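Local coordinates for serpin-12 (Manduca sexta, PDB 6CJ7), which probably inhibits serine proteases, as many serpins do, and controls the prophenoloxidase activation system in the larval hemolymph of the moth, at residues 38-43 with 372-377; 81-86 with 365-370; 91-96 with 171-176; 208-213 with 224-229; 232-237 with 361-366. All blocks are in the same frame, centred on the assembly; numbering follows the deposited sequence.

Contact 1 of 5, residues 38-43 with 372-377; sequences ASPFSI and LFMARI
Ser39 ties the two segments together through its hydroxyl, which donates to Leu372 (OG to O, 2.6 Å) from 28° outside that carbonyl's plane. Its position anti to the backbone N (chi1 173°) lets OG also accept from Ser42 N at 3.0 Å, a capping bond that makes Ser39 the N-cap of helix 40-51. A serine suits the place because one small group can both give and receive. An alanine here would probably leave Leu372 O and Ser42 N without this mate and fray the first helical turn.

The backbone bonds belong to Ala38 and Met374, an antiparallel hydrogen-bonded pair: Met374 N reaches Ala38 O at 2.9 Å and Ala38 N reaches Met374 O at 3.1 Å. Ala38 O also lies over one face of the Phe373 ring, toward its rim.

Among apolar groups, Pro40 CG meets Met374 SD at 3.6 Å, the side chains crossing at about a right angle. Leu372 CD2 rests 3.8 Å from Phe41 CB, the two running side by side.

Phe25 and Val22 of helix 19-31 pack on Ala38, Met374 and Pro40, while His320 of strand 317-326 bonds Ser39 N and Val171 of strand 165-174 touches Ser39, a setting consistent with the serpin shutter.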
# COMPACT_ATOMS: atom_id res chain seq x y z
N ALA A 38 -1.58 1.56 4.18
CA ALA A 38 -2.15 1.32 2.87
C ALA A 38 -1.02 1.25 1.87
O ALA A 38 0.10 1.70 2.13
CB ALA A 38 -3.14 2.42 2.45
N SER A 39 -1.32 0.68 0.71
CA SER A 39 -0.33 0.62 -0.37
C SER A 39 -0.66 1.62 -1.46
O SER A 39 -1.64 1.42 -2.19
CB SER A 39 -0.27 -0.79 -0.96
OG SER A 39 0.57 -0.78 -2.13
N PRO A 40 0.12 2.69 -1.65
CA PRO A 40 -0.11 3.56 -2.82
C PRO A 40 -0.04 2.80 -4.13
O PRO A 40 -0.78 3.13 -5.07
CB PRO A 40 1.00 4.61 -2.71
CG PRO A 40 1.31 4.65 -1.22
CD PRO A 40 1.20 3.21 -0.78
N PHE A 41 0.81 1.77 -4.20
CA PHE A 41 0.89 0.92 -5.38
C PHE A 41 -0.44 0.24 -5.67
O PHE A 41 -0.98 0.35 -6.78
CB PHE A 41 2.04 -0.08 -5.18
CG PHE A 41 2.14 -1.12 -6.25
CD1 PHE A 41 2.52 -0.78 -7.54
CD2 PHE A 41 1.88 -2.45 -5.96
CE1 PHE A 41 2.62 -1.74 -8.53
CE2 PHE A 41 1.98 -3.42 -6.95
CZ PHE A 41 2.35 -3.06 -8.23
N SER A 42 -1.01 -0.45 -4.67
CA SER A 42 -2.26 -1.18 -4.89
C SER A 42 -3.40 -0.24 -5.24
O SER A 42 -4.26 -0.57 -6.06
CB SER A 42 -2.66 -1.97 -3.64
OG SER A 42 -1.64 -2.84 -3.21
N ILE A 43 -3.46 0.92 -4.59
CA ILE A 43 -4.56 1.85 -4.85
C ILE A 43 -4.45 2.42 -6.26
O ILE A 43 -5.45 2.59 -6.95
CB ILE A 43 -4.59 2.95 -3.77
CG1 ILE A 43 -4.89 2.34 -2.41
CG2 ILE A 43 -5.61 4.02 -4.14
CD1 ILE A 43 -4.69 3.29 -1.24
N LEU A 372 5.64 1.33 -1.96
CA LEU A 372 4.76 0.17 -1.97
C LEU A 372 3.86 0.13 -0.75
O LEU A 372 2.80 -0.50 -0.82
CB LEU A 372 5.58 -1.12 -2.00
CG LEU A 372 6.43 -1.32 -3.26
CD1 LEU A 372 7.25 -2.60 -3.14
CD2 LEU A 372 5.52 -1.38 -4.48
N PHE A 373 4.27 0.72 0.36
CA PHE A 373 3.50 0.70 1.60
C PHE A 373 3.77 2.01 2.32
O PHE A 373 4.92 2.49 2.34
CB PHE A 373 3.94 -0.50 2.46
CG PHE A 373 2.88 -1.11 3.30
CD1 PHE A 373 2.57 -0.58 4.55
CD2 PHE A 373 2.26 -2.29 2.92
CE1 PHE A 373 1.61 -1.17 5.36
CE2 PHE A 373 1.32 -2.88 3.71
CZ PHE A 373 0.98 -2.33 4.93
N MET A 374 2.72 2.60 2.89
CA MET A 374 2.86 3.74 3.78
C MET A 374 2.16 3.41 5.09
O MET A 374 1.06 2.86 5.09
CB MET A 374 2.28 5.03 3.18
CG MET A 374 3.02 5.50 1.95
SD MET A 374 2.34 7.03 1.31
CE MET A 374 2.89 8.21 2.55
N ALA A 375 2.82 3.69 6.21
CA ALA A 375 2.20 3.40 7.49
C ALA A 375 2.45 4.56 8.44
O ALA A 375 3.59 5.01 8.59
CB ALA A 375 2.72 2.10 8.11
N ARG A 376 1.39 5.01 9.09
CA ARG A 376 1.49 5.91 10.22
C ARG A 376 1.37 5.05 11.48
O ARG A 376 0.30 4.52 11.78
CB ARG A 376 0.41 6.99 10.15
CG ARG A 376 0.29 7.91 11.39
CD ARG A 376 -0.77 8.94 11.18
NE ARG A 376 -2.07 8.33 11.41
CZ ARG A 376 -3.24 8.88 11.11
NH1 ARG A 376 -3.29 10.09 10.60
NH2 ARG A 376 -4.36 8.21 11.35
N ILE A 377 2.47 4.90 12.20
CA ILE A 377 2.53 4.02 13.36
C ILE A 377 2.29 4.88 14.59
O ILE A 377 3.20 5.56 15.07
CB ILE A 377 3.85 3.26 13.44
CG1 ILE A 377 4.14 2.57 12.10
CG2 ILE A 377 3.83 2.29 14.61
CD1 ILE A 377 3.35 1.33 11.87

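Contact 2 of 5, residues 81-86 with 365-370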
# COMPACT_ATOMS: atom_id res chain seq x y z
N ASN A 81 5.74 -4.47 -12.33
CA ASN A 81 5.45 -5.86 -12.01
C ASN A 81 6.56 -6.78 -12.49
O ASN A 81 6.88 -7.76 -11.82
CB ASN A 81 4.10 -6.25 -12.61
CG ASN A 81 2.95 -5.79 -11.74
OD1 ASN A 81 2.99 -5.96 -10.52
ND2 ASN A 81 1.91 -5.21 -12.35
N GLU A 82 7.15 -6.50 -13.66
CA GLU A 82 8.28 -7.29 -14.13
C GLU A 82 9.45 -7.22 -13.15
O GLU A 82 10.10 -8.23 -12.88
CB GLU A 82 8.72 -6.81 -15.51
CG GLU A 82 7.89 -7.41 -16.63
CD GLU A 82 8.09 -6.70 -17.96
OE1 GLU A 82 8.89 -5.74 -18.00
OE2 GLU A 82 7.46 -7.12 -18.95
N GLU A 83 9.73 -6.03 -12.62
CA GLU A 83 10.85 -5.93 -11.70
C GLU A 83 10.57 -6.68 -10.40
O GLU A 83 11.50 -7.25 -9.81
CB GLU A 83 11.20 -4.47 -11.39
CG GLU A 83 11.78 -3.68 -12.56
CD GLU A 83 12.97 -4.35 -13.24
OE1 GLU A 83 13.11 -4.14 -14.46
OE2 GLU A 83 13.75 -5.08 -12.61
N ILE A 84 9.32 -6.68 -9.95
CA ILE A 84 8.97 -7.47 -8.77
C ILE A 84 9.16 -8.96 -9.04
O ILE A 84 9.79 -9.68 -8.26
CB ILE A 84 7.52 -7.17 -8.33
CG1 ILE A 84 7.43 -5.78 -7.72
CG2 ILE A 84 7.04 -8.23 -7.37
CD1 ILE A 84 6.00 -5.25 -7.62
N GLN A 85 8.64 -9.45 -10.17
CA GLN A 85 8.67 -10.88 -10.43
C GLN A 85 10.06 -11.39 -10.77
O GLN A 85 10.28 -12.60 -10.72
CB GLN A 85 7.67 -11.22 -11.53
CG GLN A 85 6.25 -11.02 -11.03
CD GLN A 85 5.23 -11.03 -12.13
OE1 GLN A 85 4.14 -10.46 -11.99
NE2 GLN A 85 5.56 -11.68 -13.24
N LYS A 86 11.00 -10.50 -11.10
CA LYS A 86 12.37 -10.95 -11.32
C LYS A 86 13.07 -11.34 -10.03
O LYS A 86 14.11 -12.00 -10.08
CB LYS A 86 13.20 -9.88 -12.01
CG LYS A 86 12.98 -9.75 -13.50
CD LYS A 86 14.15 -9.00 -14.13
CE LYS A 86 13.73 -7.63 -14.63
NZ LYS A 86 14.92 -6.77 -14.88
N ASP A 365 10.29 0.55 -3.07
CA ASP A 365 10.87 -0.29 -4.12
C ASP A 365 12.07 0.46 -4.70
O ASP A 365 11.91 1.52 -5.32
CB ASP A 365 9.81 -0.61 -5.18
CG ASP A 365 10.28 -1.65 -6.19
OD1 ASP A 365 11.40 -1.50 -6.75
OD2 ASP A 365 9.54 -2.63 -6.42
N ASN A 366 13.28 -0.05 -4.42
CA ASN A 366 14.50 0.66 -4.79
C ASN A 366 14.78 0.64 -6.28
O ASN A 366 15.62 1.42 -6.76
CB ASN A 366 15.70 0.05 -4.06
CG ASN A 366 15.65 0.30 -2.58
OD1 ASN A 366 15.05 1.28 -2.14
ND2 ASN A 366 16.28 -0.57 -1.80
N ARG A 367 14.17 -0.28 -7.02
CA ARG A 367 14.42 -0.34 -8.45
C ARG A 367 13.42 0.51 -9.22
O ARG A 367 13.79 1.17 -10.21
CB ARG A 367 14.35 -1.79 -8.95
CG ARG A 367 14.49 -1.92 -10.49
CD ARG A 367 15.89 -2.17 -10.87
NE ARG A 367 16.14 -2.24 -12.33
CZ ARG A 367 16.68 -3.30 -12.93
NH1 ARG A 367 16.99 -4.38 -12.23
NH2 ARG A 367 16.90 -3.27 -14.24
N SER A 368 12.17 0.54 -8.78
CA SER A 368 11.14 1.31 -9.47
C SER A 368 10.87 2.67 -8.84
O SER A 368 10.14 3.47 -9.44
CB SER A 368 9.83 0.50 -9.52
OG SER A 368 9.96 -0.58 -10.43
N SER A 369 11.45 2.95 -7.67
CA SER A 369 11.36 4.26 -7.02
C SER A 369 9.92 4.65 -6.73
O SER A 369 9.47 5.74 -7.08
CB SER A 369 12.05 5.34 -7.84
OG SER A 369 13.43 5.07 -7.98
N ILE A 370 9.20 3.75 -6.07
CA ILE A 370 7.80 4.00 -5.68
C ILE A 370 7.57 3.50 -4.26
O ILE A 370 8.24 2.58 -3.78
CB ILE A 370 6.80 3.31 -6.63
CG1 ILE A 370 7.05 1.81 -6.71
CG2 ILE A 370 6.82 3.94 -8.02
CD1 ILE A 370 5.85 1.05 -7.27
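Glu83 sets OE2 over one face of the Arg367 guanidinium, 3.3 Å from NH1 of Arg367, the carboxylate plane tilted 32° from it. Because OE2 is stacked above the group rather than beside it, the attraction is electrostatic, without a directed hydrogen bond. The aliphatic parts support it, Glu83 CG lying 3.8 Å from Arg367 CG. One residue on, Ile84 CG1 approaches Asp365 OD2 at 4.0 Å.

Helix 70-85 thus borders the tight turn connecting strands 359-365 and 370-377 of the serpin B sheet. That turn contains a G1 bulge at Ser369 and Ile370, opposite Asp365.

In the next shell, Lys86 NZ forms a salt bridge with Glu83 OE2 (3.1 Å), on the syn side, and Lys79 pairs with Glu83 OE1. The carboxylate would probably offset the repulsion between Lys86 and Arg367, whose NZ and NH2 are 4.1 Å apart. Asp365 anchors the turn: its CG is anti to the backbone N (chi1 -171°), and OD1 accepts from Arg367 N at 3.0 Å, an Asx turn, and also from Ser368 N at 3.0 Å. Aspartate suits the site: its short carboxylate can fold back on these amides while OD1 also forms a salt bridge with Arg87.

Contact 3 of 5, residues 91-96 with 171-176; sequences NILKTA and VYFKGL
Phe173 presents a ring edge to Leu93, whose CB lies in the ring plane, 3.9 Å from CD2 of Phe173. CG is anti to the backbone N (chi1 -176°), and the ring beyond it meets Phe227 and Tyr232 edge-to-face. The Tyr172 ring, on the opposite face of the sheet, has Lys94 CG near its plane at the edge, and Ile92 CG2 comes obliquely to its CE2 at 4.0 Å.

The third flat group is the Asn91 amide. Its OD1 accepts from Leu176 N at 3.0 Å, in the carbonyl plane and almost straight (171° at the hydrogen), while ND2 is hydrogen-bonded to Glu231 OE1. This side-chain bond continues the pairing where the strands end. Gly175 belongs beside it because a side chain there would collide with the Phe173 ring.

On the Phe173 face, the branched side chains of Leu93 and Val171 touch, CD1 to CG2 3.6 Å. On the Tyr172 face, Lys174 NZ bonds Gly175 O at 3.0 Å and forms a salt bridge with Asp327.

Between the strands, Ile92 with Lys174 and Lys94 with Tyr172 are hydrogen-bonded pairs, Lys94 N to Tyr172 O being 2.9 Å. The near-exact antiparallel course (176°) is that of two strands of the central serpin A sheet; on the side away from strand 92-102, strand 165-174 pairs in parallel with strand 317-326, the neighbour from which it parts when serpins insert their reactive loop.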
# COMPACT_ATOMS: atom_id res chain seq x y z
N ASN A 91 13.01 -11.81 0.51
CA ASN A 91 12.00 -10.79 0.70
C ASN A 91 10.68 -11.31 0.15
O ASN A 91 10.61 -11.70 -1.02
CB ASN A 91 12.38 -9.48 -0.00
CG ASN A 91 13.66 -8.88 0.54
OD1 ASN A 91 13.85 -8.83 1.76
ND2 ASN A 91 14.54 -8.43 -0.35
N ILE A 92 9.64 -11.32 0.97
CA ILE A 92 8.34 -11.83 0.55
C ILE A 92 7.43 -10.65 0.25
O ILE A 92 7.00 -9.94 1.16
CB ILE A 92 7.73 -12.76 1.60
CG1 ILE A 92 8.63 -13.96 1.84
CG2 ILE A 92 6.32 -13.20 1.16
CD1 ILE A 92 8.12 -14.92 2.89
N LEU A 93 7.11 -10.44 -1.03
CA LEU A 93 6.09 -9.48 -1.43
C LEU A 93 5.04 -10.25 -2.20
O LEU A 93 5.34 -10.84 -3.24
CB LEU A 93 6.68 -8.35 -2.28
CG LEU A 93 5.71 -7.32 -2.86
CD1 LEU A 93 5.10 -6.47 -1.75
CD2 LEU A 93 6.41 -6.43 -3.87
N LYS A 94 3.81 -10.27 -1.67
CA LYS A 94 2.71 -11.02 -2.26
C LYS A 94 1.60 -10.05 -2.61
O LYS A 94 1.14 -9.29 -1.75
CB LYS A 94 2.18 -12.10 -1.32
CG LYS A 94 3.15 -13.22 -0.99
CD LYS A 94 3.41 -14.08 -2.21
CE LYS A 94 4.25 -15.29 -1.86
NZ LYS A 94 4.40 -16.19 -3.04
N THR A 95 1.17 -10.05 -3.87
CA THR A 95 0.09 -9.18 -4.29
C THR A 95 -1.07 -10.03 -4.78
O THR A 95 -0.88 -11.13 -5.32
CB THR A 95 0.53 -8.21 -5.40
OG1 THR A 95 1.04 -8.96 -6.51
CG2 THR A 95 1.60 -7.27 -4.88
N ALA A 96 -2.28 -9.53 -4.56
CA ALA A 96 -3.49 -10.16 -5.09
C ALA A 96 -4.36 -9.07 -5.69
O ALA A 96 -4.97 -8.28 -4.96
CB ALA A 96 -4.24 -10.93 -4.01
N VAL A 171 -2.05 -6.57 -0.58
CA VAL A 171 -0.59 -6.72 -0.60
C VAL A 171 -0.09 -7.08 0.79
O VAL A 171 -0.58 -6.57 1.80
CB VAL A 171 0.10 -5.44 -1.14
CG1 VAL A 171 -0.15 -4.26 -0.23
CG2 VAL A 171 1.60 -5.69 -1.32
N TYR A 172 0.87 -8.00 0.82
CA TYR A 172 1.54 -8.44 2.05
C TYR A 172 3.04 -8.34 1.85
O TYR A 172 3.56 -8.79 0.82
CB TYR A 172 1.17 -9.89 2.39
CG TYR A 172 2.07 -10.55 3.41
CD1 TYR A 172 2.07 -10.14 4.73
CD2 TYR A 172 2.88 -11.62 3.06
CE1 TYR A 172 2.88 -10.76 5.68
CE2 TYR A 172 3.70 -12.24 4.00
CZ TYR A 172 3.68 -11.81 5.31
OH TYR A 172 4.48 -12.42 6.25
N PHE A 173 3.75 -7.76 2.82
CA PHE A 173 5.20 -7.73 2.76
C PHE A 173 5.81 -8.16 4.08
O PHE A 173 5.42 -7.66 5.14
CB PHE A 173 5.75 -6.34 2.40
CG PHE A 173 7.26 -6.32 2.24
CD1 PHE A 173 8.08 -5.94 3.29
CD2 PHE A 173 7.84 -6.69 1.04
CE1 PHE A 173 9.46 -5.92 3.16
CE2 PHE A 173 9.22 -6.68 0.89
CZ PHE A 173 10.04 -6.29 1.95
N LYS A 174 6.78 -9.08 4.01
CA LYS A 174 7.67 -9.37 5.12
C LYS A 174 9.04 -9.61 4.51
O LYS A 174 9.21 -10.56 3.74
CB LYS A 174 7.21 -10.58 5.92
CG LYS A 174 7.83 -10.68 7.34
CD LYS A 174 9.23 -11.20 7.33
CE LYS A 174 9.86 -11.08 8.71
NZ LYS A 174 11.32 -11.33 8.63
N GLY A 175 10.01 -8.76 4.83
CA GLY A 175 11.32 -8.82 4.21
C GLY A 175 12.37 -9.33 5.17
O GLY A 175 12.13 -9.55 6.35
N LEU A 176 13.57 -9.52 4.62
CA LEU A 176 14.75 -9.90 5.37
C LEU A 176 15.73 -8.75 5.31
O LEU A 176 16.09 -8.30 4.21
CB LEU A 176 15.36 -11.18 4.79
CG LEU A 176 16.44 -11.90 5.59
CD1 LEU A 176 15.82 -13.05 6.35
CD2 LEU A 176 17.52 -12.40 4.65

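Contact 4 of 5, residues 208-213 with 224-229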
# COMPACT_ATOMS: atom_id res chain seq x y z
N ARG A 208 24.86 0.73 13.30
CA ARG A 208 25.53 0.49 12.03
C ARG A 208 25.50 1.78 11.24
O ARG A 208 24.81 2.75 11.58
CB ARG A 208 24.86 -0.61 11.20
CG ARG A 208 24.39 -1.83 11.96
CD ARG A 208 24.39 -3.03 11.06
NE ARG A 208 23.19 -3.09 10.22
NH1 ARG A 208 21.03 -3.67 9.76
NH2 ARG A 208 21.94 -4.16 11.82
N TYR A 209 26.23 1.77 10.13
CA TYR A 209 26.10 2.84 9.15
C TYR A 209 24.84 2.62 8.33
O TYR A 209 24.63 1.53 7.79
CB TYR A 209 27.35 2.92 8.27
CG TYR A 209 28.48 3.65 8.95
CD1 TYR A 209 29.41 2.97 9.73
CD2 TYR A 209 28.61 5.03 8.84
CE1 TYR A 209 30.44 3.64 10.36
CE2 TYR A 209 29.63 5.71 9.46
CZ TYR A 209 30.54 5.01 10.22
OH TYR A 209 31.56 5.69 10.84
N PHE A 210 23.97 3.62 8.31
CA PHE A 210 22.80 3.66 7.44
C PHE A 210 22.78 4.99 6.71
O PHE A 210 23.23 6.01 7.25
CB PHE A 210 21.47 3.56 8.20
CG PHE A 210 21.26 2.29 8.96
CD1 PHE A 210 20.89 1.12 8.31
CD2 PHE A 210 21.34 2.27 10.34
CE1 PHE A 210 20.66 -0.04 9.02
CE2 PHE A 210 21.11 1.12 11.05
CZ PHE A 210 20.78 -0.03 10.40
N LYS A 211 22.23 4.99 5.51
CA LYS A 211 21.83 6.25 4.91
C LYS A 211 20.83 6.93 5.85
O LYS A 211 19.80 6.35 6.20
CB LYS A 211 21.23 6.02 3.52
CG LYS A 211 22.18 5.23 2.58
CD LYS A 211 21.62 5.16 1.16
CE LYS A 211 20.50 4.13 1.03
NZ LYS A 211 20.74 2.76 1.58
N ALA A 212 21.16 8.14 6.29
CA ALA A 212 20.37 8.78 7.34
C ALA A 212 20.68 10.26 7.35
O ALA A 212 21.69 10.71 6.82
CB ALA A 212 20.66 8.17 8.72
N GLY A 213 19.78 11.02 7.97
CA GLY A 213 19.99 12.44 8.09
C GLY A 213 18.81 13.09 8.78
O GLY A 213 17.96 12.41 9.37
N VAL A 224 17.27 5.01 6.47
CA VAL A 224 16.93 4.10 5.38
C VAL A 224 17.48 2.73 5.73
O VAL A 224 18.71 2.56 5.84
CB VAL A 224 17.51 4.59 4.04
CG1 VAL A 224 17.18 3.59 2.93
CG2 VAL A 224 17.01 5.99 3.70
N LEU A 225 16.59 1.75 5.90
CA LEU A 225 17.00 0.41 6.32
C LEU A 225 16.87 -0.55 5.15
O LEU A 225 15.74 -0.84 4.72
CB LEU A 225 16.15 -0.05 7.50
CG LEU A 225 16.03 0.97 8.63
CD1 LEU A 225 15.01 0.54 9.68
CD2 LEU A 225 17.41 1.19 9.25
N PRO A 226 17.95 -1.07 4.58
CA PRO A 226 17.83 -1.90 3.37
C PRO A 226 17.43 -3.34 3.66
O PRO A 226 17.83 -3.94 4.67
CB PRO A 226 19.23 -1.85 2.75
CG PRO A 226 19.99 -0.82 3.54
CD PRO A 226 19.36 -0.77 4.89
N PHE A 227 16.62 -3.89 2.76
CA PHE A 227 16.32 -5.31 2.78
C PHE A 227 17.30 -6.06 1.88
O PHE A 227 18.17 -5.45 1.25
CB PHE A 227 14.86 -5.54 2.39
CG PHE A 227 13.87 -5.10 3.44
CD1 PHE A 227 13.23 -3.87 3.35
CD2 PHE A 227 13.56 -5.94 4.52
CE1 PHE A 227 12.29 -3.47 4.33
CE2 PHE A 227 12.63 -5.54 5.50
CZ PHE A 227 12.00 -4.32 5.40
N GLU A 228 17.16 -7.38 1.82
CA GLU A 228 18.14 -8.24 1.15
C GLU A 228 18.34 -7.83 -0.31
O GLU A 228 17.39 -7.54 -1.03
CB GLU A 228 17.67 -9.71 1.21
CG GLU A 228 18.81 -10.71 1.18
CD GLU A 228 18.37 -12.17 1.08
OE1 GLU A 228 17.21 -12.45 0.73
OE2 GLU A 228 19.21 -13.05 1.36
N TYR A 229 19.61 -7.79 -0.73
CA TYR A 229 20.02 -7.42 -2.09
C TYR A 229 19.60 -6.00 -2.45
O TYR A 229 19.57 -5.64 -3.64
CB TYR A 229 19.50 -8.43 -3.12
CG TYR A 229 19.86 -9.86 -2.78
CD1 TYR A 229 21.19 -10.24 -2.65
CD2 TYR A 229 18.88 -10.82 -2.57
CE1 TYR A 229 21.53 -11.54 -2.34
CE2 TYR A 229 19.22 -12.13 -2.26
CZ TYR A 229 20.54 -12.48 -2.13
OH TYR A 229 20.88 -13.78 -1.82
O HOH W 1 21.03 2.69 4.46
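Phe210 and Lys211 meet Val224, Leu225 and Pro226 in a largely buried contact at a bend of the hairpin formed by strands 198-215 and 220-226. Leu225 CD2 sits over one face of the Phe210 ring, 3.6 Å from its centroid and 17° off the normal, a CH-pi contact. Pro226 CD lies at the ring's edge. A flat aromatic suits a place needing both face and rim; an alanine here would probably leave Leu225 CD2 without the ring it rests on and open a gap beside Pro226.

At Lys211 the chain bends sharply, and strand 208-210 runs 108° from strand 224-226: strand 198-215 passes here from the serpin C sheet to the B sheet, where strand 220-226 lies. Val224 N donates to Lys211 O at 2.9 Å. A water bridges the two segments, accepting from Lys211 N at 2.8 Å and Lys211 NZ at 2.9 Å, and donating to Val224 O at 2.7 Å. The lysine's bend at chi3 (-77°) sets CE 3.9 Å from Val224 CG1.

Contact 5 of 5, residues 232-237 with 361-366; sequences YSLIVV and AILWDN
Ile235 directs its CD1 obliquely against the base of Trp364, 3.7 Å from its CB. The indole, its CG anti to the backbone N (chi1 -168°), leads away toward Val257 and Ala258 of helix 254-260; a broad apolar side chain suits the sheet face this helix covers. The indole edge has Asn366 OD1 in plane. That oxygen accepts from Ser233 OG at 2.9 Å, met side-on with a C=O···donor angle of 97°, and Asn366 ND2 bonds Asn230 O, which fixes the amide at both ends.

On the other face of the sheet, Tyr232 has its ring 71° from the Asp365 carboxylate, with CE1 4.0 Å from OD2 of Asp365. Arg87 forms a cation-pi contact with this ring. Leu363 CD1 lies 4.1 Å from Tyr232 CB.

The backbones pair Ser233 with Trp364 and Ile235 with Ile362 through hydrogen bonds, Ile235 N to Ile362 O measuring 2.8 Å. Flanked by strands 220-226 and 370-377, this twisted antiparallel pair is the middle of the serpin B sheet.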
# COMPACT_ATOMS: atom_id res chain seq x y z
N TYR A 232 14.47 -3.62 -1.59
CA TYR A 232 13.53 -2.73 -0.94
C TYR A 232 14.24 -2.00 0.19
O TYR A 232 15.27 -2.46 0.69
CB TYR A 232 12.32 -3.49 -0.34
CG TYR A 232 11.65 -4.42 -1.32
CD1 TYR A 232 10.64 -3.96 -2.17
CD2 TYR A 232 12.01 -5.76 -1.40
CE1 TYR A 232 10.04 -4.81 -3.08
CE2 TYR A 232 11.43 -6.61 -2.31
CZ TYR A 232 10.43 -6.13 -3.14
OH TYR A 232 9.84 -6.99 -4.04
N SER A 233 13.64 -0.90 0.64
CA SER A 233 14.09 -0.21 1.84
C SER A 233 12.89 0.09 2.71
O SER A 233 11.80 0.37 2.21
CB SER A 233 14.76 1.13 1.52
OG SER A 233 15.86 0.97 0.63
N LEU A 234 13.09 0.05 4.02
CA LEU A 234 12.15 0.66 4.95
C LEU A 234 12.70 2.04 5.30
O LEU A 234 13.79 2.16 5.87
CB LEU A 234 11.93 -0.18 6.22
CG LEU A 234 10.68 0.27 7.00
CD1 LEU A 234 9.40 -0.16 6.27
CD2 LEU A 234 10.74 -0.28 8.42
N ILE A 235 11.96 3.07 4.91
CA ILE A 235 12.34 4.45 5.18
C ILE A 235 11.51 4.88 6.38
O ILE A 235 10.28 4.86 6.33
CB ILE A 235 12.09 5.34 3.95
CG1 ILE A 235 12.92 4.81 2.77
CG2 ILE A 235 12.46 6.79 4.26
CD1 ILE A 235 12.59 5.46 1.44
N VAL A 236 12.19 5.21 7.47
CA VAL A 236 11.52 5.54 8.73
C VAL A 236 11.77 7.01 9.00
O VAL A 236 12.92 7.48 8.96
CB VAL A 236 12.02 4.66 9.88
CG1 VAL A 236 11.26 5.00 11.17
CG2 VAL A 236 11.89 3.19 9.52
N VAL A 237 10.69 7.75 9.27
CA VAL A 237 10.75 9.19 9.40
C VAL A 237 10.13 9.55 10.74
O VAL A 237 8.98 9.19 11.02
CB VAL A 237 10.01 9.89 8.24
CG1 VAL A 237 10.33 11.37 8.24
CG2 VAL A 237 10.41 9.26 6.90
N ALA A 361 6.49 5.04 8.47
CA ALA A 361 7.32 4.04 7.82
C ALA A 361 6.86 3.88 6.38
O ALA A 361 5.66 3.77 6.12
CB ALA A 361 7.27 2.69 8.55
N ILE A 362 7.81 3.85 5.45
CA ILE A 362 7.51 3.75 4.03
C ILE A 362 8.31 2.59 3.49
O ILE A 362 9.53 2.55 3.66
CB ILE A 362 7.85 5.04 3.27
CG1 ILE A 362 6.99 6.19 3.81
CG2 ILE A 362 7.62 4.87 1.76
CD1 ILE A 362 7.32 7.54 3.21
N LEU A 363 7.63 1.62 2.88
CA LEU A 363 8.32 0.54 2.18
C LEU A 363 8.56 0.99 0.75
O LEU A 363 7.60 1.29 0.02
CB LEU A 363 7.52 -0.76 2.23
CG LEU A 363 8.26 -1.90 1.52
CD1 LEU A 363 9.45 -2.38 2.36
CD2 LEU A 363 7.29 -3.05 1.20
N TRP A 364 9.83 1.06 0.35
CA TRP A 364 10.24 1.65 -0.91
C TRP A 364 10.77 0.56 -1.83
O TRP A 364 11.58 -0.27 -1.40
CB TRP A 364 11.31 2.72 -0.65
CG TRP A 364 11.63 3.61 -1.81
CD1 TRP A 364 12.71 3.52 -2.66
CD2 TRP A 364 10.89 4.75 -2.23
NE1 TRP A 364 12.67 4.54 -3.59
CE2 TRP A 364 11.55 5.31 -3.34
CE3 TRP A 364 9.71 5.36 -1.77
CZ2 TRP A 364 11.08 6.45 -4.00
CZ3 TRP A 364 9.25 6.50 -2.43
CH2 TRP A 364 9.93 7.02 -3.53
N ASP A 365 10.29 0.55 -3.07
CA ASP A 365 10.87 -0.29 -4.12
C ASP A 365 12.07 0.46 -4.70
O ASP A 365 11.91 1.52 -5.32
CB ASP A 365 9.81 -0.61 -5.18
CG ASP A 365 10.28 -1.65 -6.19
OD1 ASP A 365 11.40 -1.50 -6.75
OD2 ASP A 365 9.54 -2.63 -6.42
N ASN A 366 13.28 -0.05 -4.42
CA ASN A 366 14.50 0.66 -4.79
C ASN A 366 14.78 0.64 -6.28
O ASN A 366 15.62 1.42 -6.76
CB ASN A 366 15.70 0.05 -4.06
CG ASN A 366 15.65 0.30 -2.58
OD1 ASN A 366 15.05 1.28 -2.14
ND2 ASN A 366 16.28 -0.57 -1.80

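Overall arrangement
Contacts 4, 5 and 1 follow one another across the B sheet: contact 5 centres about 10 Å from each of the other two, themselves about 20 Å apart centre to centre, and is joined to contact 1 by Leu372 N to Leu363 O (2.8 Å) and to contact 4 by Leu225 N to Leu234 O (2.8 Å). Contact 3, in the A sheet, packs against this layer, with Phe173 CG 3.4 Å from Leu363 CD2, and touches contact 1 through Val171 and Ser39. Contact 2 shares Asp365 and Asn366 with contact 5 and meets contact 3 where Ile84 touches Leu93. Contact 3 thus joins the A sheet, which serpins open to insert their reactive loop, to the B sheet.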